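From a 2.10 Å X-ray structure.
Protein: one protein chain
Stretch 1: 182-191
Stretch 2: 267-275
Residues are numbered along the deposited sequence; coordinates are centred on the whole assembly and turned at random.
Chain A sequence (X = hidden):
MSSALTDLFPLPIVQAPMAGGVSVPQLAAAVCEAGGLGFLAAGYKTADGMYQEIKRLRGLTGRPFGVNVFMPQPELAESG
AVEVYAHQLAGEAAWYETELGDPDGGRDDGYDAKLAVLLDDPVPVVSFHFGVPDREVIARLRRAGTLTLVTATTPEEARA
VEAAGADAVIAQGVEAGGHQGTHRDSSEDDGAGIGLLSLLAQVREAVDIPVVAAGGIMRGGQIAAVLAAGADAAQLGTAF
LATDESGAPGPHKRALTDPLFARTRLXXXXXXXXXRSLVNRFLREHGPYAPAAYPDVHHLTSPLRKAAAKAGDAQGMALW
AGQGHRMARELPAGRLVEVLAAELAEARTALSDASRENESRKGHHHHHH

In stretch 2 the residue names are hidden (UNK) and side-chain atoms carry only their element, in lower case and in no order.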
# COMPACT_ATOMS: atom_id res chain seq x y z
N THR A 182 6.24 7.51 -11.36
CA THR A 182 7.20 8.41 -10.71
C THR A 182 7.74 9.36 -11.79
O THR A 182 7.93 8.96 -12.93
CB THR A 182 8.37 7.61 -10.09
OG1 THR A 182 8.87 6.69 -11.06
CG2 THR A 182 7.92 6.85 -8.86
N HIS A 183 7.98 10.61 -11.41
CA HIS A 183 8.47 11.60 -12.37
C HIS A 183 9.93 11.39 -12.74
O HIS A 183 10.39 11.84 -13.80
CB HIS A 183 8.25 13.01 -11.81
CG HIS A 183 6.81 13.33 -11.54
ND1 HIS A 183 6.39 14.54 -11.03
CD2 HIS A 183 5.69 12.60 -11.73
CE1 HIS A 183 5.08 14.54 -10.91
NE2 HIS A 183 4.62 13.37 -11.32
N ARG A 184 10.65 10.69 -11.87
CA ARG A 184 12.05 10.36 -12.08
C ARG A 184 12.30 9.01 -11.41
O ARG A 184 11.83 8.78 -10.29
CB ARG A 184 12.96 11.42 -11.45
CG ARG A 184 13.22 12.62 -12.34
CD ARG A 184 14.02 13.69 -11.60
NE ARG A 184 15.20 13.14 -10.93
CZ ARG A 184 16.25 12.62 -11.56
NH1 ARG A 184 16.28 12.57 -12.88
NH2 ARG A 184 17.27 12.14 -10.85
N ASP A 185 13.01 8.12 -12.08
CA ASP A 185 13.28 6.80 -11.52
C ASP A 185 14.70 6.66 -10.99
O ASP A 185 15.66 6.99 -11.68
CB ASP A 185 13.03 5.70 -12.56
CG ASP A 185 13.37 4.31 -12.04
OD1 ASP A 185 12.99 3.99 -10.89
OD2 ASP A 185 14.02 3.53 -12.77
N SER A 186 14.81 6.18 -9.76
CA SER A 186 16.11 5.96 -9.13
C SER A 186 16.02 4.80 -8.15
O SER A 186 14.94 4.48 -7.65
CB SER A 186 16.57 7.22 -8.39
OG SER A 186 15.68 7.54 -7.33
N SER A 187 17.16 4.19 -7.87
CA SER A 187 17.23 3.06 -6.95
C SER A 187 16.57 3.37 -5.61
O SER A 187 16.10 2.46 -4.93
CB SER A 187 18.70 2.69 -6.71
OG SER A 187 19.40 3.78 -6.15
N GLU A 188 16.53 4.65 -5.24
CA GLU A 188 15.92 5.05 -3.97
C GLU A 188 14.42 4.80 -3.90
O GLU A 188 13.88 4.58 -2.82
CB GLU A 188 16.20 6.52 -3.69
CG GLU A 188 17.65 6.84 -3.37
CD GLU A 188 17.81 8.19 -2.69
OE1 GLU A 188 17.47 9.22 -3.30
OE2 GLU A 188 18.28 8.21 -1.53
N ASP A 189 13.74 4.83 -5.05
CA ASP A 189 12.31 4.58 -5.07
C ASP A 189 12.01 3.15 -4.65
O ASP A 189 10.89 2.81 -4.28
CB ASP A 189 11.73 4.84 -6.46
CG ASP A 189 11.79 6.30 -6.86
OD1 ASP A 189 11.48 7.17 -6.00
OD2 ASP A 189 12.12 6.59 -8.03
N ASP A 190 13.04 2.31 -4.70
CA ASP A 190 12.91 0.90 -4.34
C ASP A 190 12.52 0.78 -2.87
O ASP A 190 13.31 1.11 -1.98
CB ASP A 190 14.24 0.18 -4.57
CG ASP A 190 14.59 0.05 -6.05
OD1 ASP A 190 14.01 0.79 -6.88
OD2 ASP A 190 15.46 -0.78 -6.38
N GLY A 191 11.30 0.32 -2.62
CA GLY A 191 10.83 0.14 -1.26
C GLY A 191 10.23 1.39 -0.65
O GLY A 191 9.94 1.42 0.55
N UNK A 267 9.06 -4.51 -10.57
CA UNK A 267 10.34 -4.92 -11.15
C UNK A 267 10.73 -4.07 -12.35
O UNK A 267 9.88 -3.46 -13.00
c UNK A 267 10.29 -6.40 -11.60
o UNK A 267 11.58 -6.79 -12.10
c UNK A 267 9.25 -6.60 -12.69
N UNK A 268 12.03 -4.04 -12.64
CA UNK A 268 12.55 -3.31 -13.78
C UNK A 268 12.96 -4.32 -14.84
O UNK A 268 13.47 -3.96 -15.90
c UNK A 268 13.49 -1.29 -12.45
n UNK A 268 14.25 1.93 -9.54
n UNK A 268 14.42 0.85 -11.57
c UNK A 268 14.66 -0.30 -12.44
c UNK A 268 14.51 0.83 -10.24
n UNK A 268 14.85 -0.29 -9.61
c UNK A 268 13.78 -2.47 -13.38
N UNK A 269 12.71 -5.60 -14.56
CA UNK A 269 13.08 -6.68 -15.47
C UNK A 269 12.66 -6.52 -16.93
O UNK A 269 13.45 -6.78 -17.83
c UNK A 269 12.54 -8.01 -14.93
N UNK A 270 11.43 -6.08 -17.15
CA UNK A 270 10.93 -5.95 -18.52
C UNK A 270 11.19 -4.63 -19.24
O UNK A 270 11.36 -4.62 -20.46
c UNK A 270 8.52 -7.75 -16.75
c UNK A 270 9.05 -7.59 -18.03
c UNK A 270 9.43 -6.22 -18.53
c UNK A 270 9.24 -8.71 -18.82
c UNK A 270 8.38 -10.13 -17.08
c UNK A 270 8.90 -9.98 -18.35
c UNK A 270 8.18 -9.02 -16.27
N UNK A 271 11.23 -3.53 -18.50
CA UNK A 271 11.39 -2.23 -19.14
C UNK A 271 12.45 -1.29 -18.59
O UNK A 271 12.72 -0.24 -19.18
c UNK A 271 10.05 -1.48 -19.09
c UNK A 271 8.92 -2.36 -19.63
o UNK A 271 9.75 -1.13 -17.74
N UNK A 272 13.06 -1.64 -17.46
CA UNK A 272 14.07 -0.77 -16.89
C UNK A 272 13.49 0.28 -15.96
O UNK A 272 14.21 1.16 -15.49
N UNK A 273 12.19 0.21 -15.71
CA UNK A 273 11.52 1.14 -14.81
C UNK A 273 10.59 0.29 -13.94
O UNK A 273 10.06 -0.73 -14.39
c UNK A 273 10.15 4.61 -16.02
c UNK A 273 9.90 6.68 -14.67
n UNK A 273 9.12 6.07 -13.79
n UNK A 273 10.40 6.03 -15.72
n UNK A 273 10.19 7.97 -14.50
c UNK A 273 10.85 3.62 -15.08
c UNK A 273 10.71 2.18 -15.60
N UNK A 274 10.39 0.68 -12.67
CA UNK A 274 9.52 -0.08 -11.77
C UNK A 274 8.09 -0.24 -12.26
O UNK A 274 7.38 0.75 -12.46
c UNK A 274 9.61 0.71 -10.46
c UNK A 274 10.99 1.29 -10.51
c UNK A 274 11.07 1.77 -11.95
N UNK A 275 7.67 -1.49 -12.44
CA UNK A 275 6.32 -1.79 -12.91
C UNK A 275 5.85 -3.07 -12.22
O UNK A 275 6.61 -4.03 -12.12
c UNK A 275 6.33 -1.95 -14.42
O HOH W 1 14.74 4.04 -15.24

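Position 267 carries three side-chain atoms, a carbon bearing one oxygen and one carbon, and none reaches stretch 1. A branched hydroxyl of this kind identifies Thr267. Its backbone pairs with position 275 in both directions, N to O at 2.9 Å and O to N at 3.0 Å, closing the base of a loop.

Position 268 has three carbons, a nitrogen, and a carbon bearing two further nitrogens. This planar end lies between two carboxylates of stretch 1, Asp185 and Asp190, as suits a guanidinium, and the residue is Arg268. Its NE donates to Asp185 OD2 (3.0 Å) and its NH2 to Asp185 OD1 (2.8 Å), a two-pronged salt bridge with nearly straight hydrogen bonds. A second salt bridge joins Arg268 NH2 to Asp190 OD1 at 2.9 Å, and Arg268 NH1 also donates to that Asp190 OD1, at 3.1 Å.

Position 269 shows a single carbon, out of reach of stretch 1, hence Ala269; its N donates to Thr267 OG1 at 3.0 Å. At 270, one carbon leads to a six-carbon ring with no oxygen, which gives Phe270, buried and also remote from stretch 1. Position 271 again has a carbon bearing one oxygen and one carbon: Thr271, making no contact across.

No side-chain atom is present at 272, which is Gly272. Its phi/psi of 88/5 would press a CB against the preceding carbonyl oxygen. Gly272 N donates to Arg268 O (2.8 Å), while water 1 donates to Gly272 O (2.9 Å) and to Asp185 OD2 (2.6 Å), bridging the stretches.

Position 273 repeats the pattern of three carbons, a nitrogen and a carbon with two nitrogens, its end approaching Thr182: Arg273. Arg273 NH2 donates to Thr182 OG1 at 2.8 Å and Arg273 NH1 to Thr182 O at 2.9 Å, so one residue receives both terminal nitrogens. Asp185 CB lies over one face of this guanidinium, 3.9 Å from Arg273 CZ.

At 274 three carbons close a ring onto the backbone nitrogen, identifying Pro274, whose CD packs 3.1 Å from Asp185 OD1. The lone side-chain carbon at 275 makes this Ala275, with no contact across.

The contact thus rests on two arginines used differently. Arg268 forms salt bridges with two acidic side chains, its one positive charge shared between Asp185 and Asp190, whereas Arg273 holds a neutral threonine through its hydroxyl and carbonyl. Asp185 links the two sites: its carboxylate binds Arg268 while its CB covers Arg273.

Stretch 2, residues 267-275: TRAFTGRPA
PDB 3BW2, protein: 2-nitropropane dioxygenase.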